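Local coordinates for pyroglutamyl-peptidase I (Fervidobacterium islandicum, PDB 6LTQ), which probably removes N-terminal pyroglutamyl residues from peptides and proteins, as a cysteine peptidase of the pyroglutamyl-peptidase I family, at residues D[21-26]-D[52-57]. Sequence-based numbering, arbitrary orientation.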
# COMPACT_ATOMS: atom_id res chain seq x y z
N GLY D 21 -9.25 -26.24 4.79
CA GLY D 21 -8.75 -25.37 3.77
C GLY D 21 -9.83 -25.23 2.70
O GLY D 21 -10.90 -25.82 2.82
N PHE D 22 -9.51 -24.45 1.69
CA PHE D 22 -10.44 -24.22 0.58
C PHE D 22 -9.80 -24.61 -0.74
O PHE D 22 -8.58 -24.55 -0.92
CB PHE D 22 -10.87 -22.76 0.52
CG PHE D 22 -11.86 -22.39 1.59
CD1 PHE D 22 -13.20 -22.73 1.46
CD2 PHE D 22 -11.45 -21.73 2.74
CE1 PHE D 22 -14.12 -22.40 2.44
CE2 PHE D 22 -12.37 -21.39 3.73
CZ PHE D 22 -13.70 -21.72 3.58
N GLU D 23 -10.66 -25.01 -1.67
CA GLU D 23 -10.25 -25.29 -3.04
C GLU D 23 -9.80 -24.01 -3.74
O GLU D 23 -10.06 -22.90 -3.27
CB GLU D 23 -11.42 -25.95 -3.78
CG GLU D 23 -11.91 -27.19 -3.05
CD GLU D 23 -13.10 -27.89 -3.71
OE1 GLU D 23 -13.75 -27.30 -4.60
OE2 GLU D 23 -13.37 -29.05 -3.32
N PRO D 24 -9.08 -24.14 -4.85
CA PRO D 24 -8.70 -22.95 -5.62
C PRO D 24 -9.93 -22.23 -6.15
O PRO D 24 -10.99 -22.83 -6.38
CB PRO D 24 -7.85 -23.51 -6.77
CG PRO D 24 -7.41 -24.88 -6.29
CD PRO D 24 -8.53 -25.38 -5.44
N PHE D 25 -9.79 -20.92 -6.35
CA PHE D 25 -10.88 -20.08 -6.82
C PHE D 25 -10.30 -18.83 -7.47
O PHE D 25 -9.10 -18.55 -7.39
CB PHE D 25 -11.83 -19.70 -5.68
CG PHE D 25 -11.24 -18.72 -4.71
CD1 PHE D 25 -10.36 -19.15 -3.73
CD2 PHE D 25 -11.55 -17.37 -4.79
CE1 PHE D 25 -9.80 -18.25 -2.83
CE2 PHE D 25 -11.00 -16.46 -3.90
CZ PHE D 25 -10.12 -16.90 -2.92
N GLY D 26 -11.18 -18.08 -8.14
CA GLY D 26 -10.78 -16.81 -8.71
C GLY D 26 -9.73 -16.90 -9.80
O GLY D 26 -8.96 -15.95 -9.99
N THR D 52 -8.93 -33.33 9.05
CA THR D 52 -8.73 -32.38 7.97
C THR D 52 -9.92 -32.41 7.03
O THR D 52 -10.63 -33.42 6.92
CB THR D 52 -7.44 -32.65 7.18
OG1 THR D 52 -7.49 -33.96 6.60
CG2 THR D 52 -6.22 -32.53 8.11
N LEU D 53 -10.15 -31.29 6.35
CA LEU D 53 -11.28 -31.18 5.44
C LEU D 53 -11.04 -30.03 4.48
O LEU D 53 -10.71 -28.93 4.92
CB LEU D 53 -12.58 -30.99 6.23
CG LEU D 53 -13.80 -30.70 5.36
CD1 LEU D 53 -14.14 -31.95 4.55
CD2 LEU D 53 -14.98 -30.36 6.26
N ILE D 54 -11.20 -30.28 3.19
CA ILE D 54 -11.14 -29.24 2.17
C ILE D 54 -12.57 -28.84 1.81
O ILE D 54 -13.41 -29.70 1.50
CB ILE D 54 -10.37 -29.71 0.93
CG1 ILE D 54 -8.97 -30.17 1.32
CG2 ILE D 54 -10.30 -28.60 -0.11
CD1 ILE D 54 -8.15 -29.10 1.98
N LEU D 55 -12.85 -27.55 1.87
CA LEU D 55 -14.19 -27.04 1.60
C LEU D 55 -14.28 -26.42 0.22
O LEU D 55 -13.30 -25.85 -0.28
CB LEU D 55 -14.56 -25.98 2.65
CG LEU D 55 -14.53 -26.49 4.08
CD1 LEU D 55 -14.64 -25.31 5.05
CD2 LEU D 55 -15.67 -27.49 4.34
N PRO D 56 -15.45 -26.49 -0.40
CA PRO D 56 -15.64 -25.79 -1.67
C PRO D 56 -15.81 -24.30 -1.43
O PRO D 56 -16.38 -23.86 -0.43
CB PRO D 56 -16.94 -26.40 -2.21
CG PRO D 56 -17.69 -26.78 -0.97
CD PRO D 56 -16.67 -27.22 0.03
N VAL D 57 -15.35 -23.53 -2.40
CA VAL D 57 -15.57 -22.09 -2.36
C VAL D 57 -16.95 -21.85 -2.97
O VAL D 57 -17.09 -21.49 -4.14
CB VAL D 57 -14.46 -21.34 -3.10
CG1 VAL D 57 -14.70 -19.82 -3.03
CG2 VAL D 57 -13.09 -21.72 -2.47
O HOH W 1 -15.03 -24.91 -4.94
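F22 and L55 both carry CG beside the backbone N and anti to the carbonyl carbon (chi1 -75° and -59°), and their side chains meet obliquely. CE1 of F22 lies 3.6 Å from CB of L55, and the carbonyl O of P56 sits at the edge of the F22 ring. E23 has the same first torsion and an extended chain beyond CG. Its CG rests 3.6 Å from CG2 of I54, and OE1 lies 3.8 Å from CA of P56. A water bridges the segments, donating to OE1 of E23 and accepting from N of V57. The backbones pair as neighbouring parallel strands of a beta-alpha-beta unit, with helix 32-40 in the crossover. N of G21 donates to O of L53 (3.1 Å). O of G21 accepts from N of L55 (2.8 Å, nearly straight at 169°). The pairing runs one bond past strand 15-22, where N of E23 donates to O of L55 (3.1 Å). Beyond it, V57 turns CG2 to within 3.3 Å of O of E23. Its CG1 sits against CB of F25 (3.9 Å). V159 of helix 158-170 touches F22 and L55; I54 packs on M34 and V37.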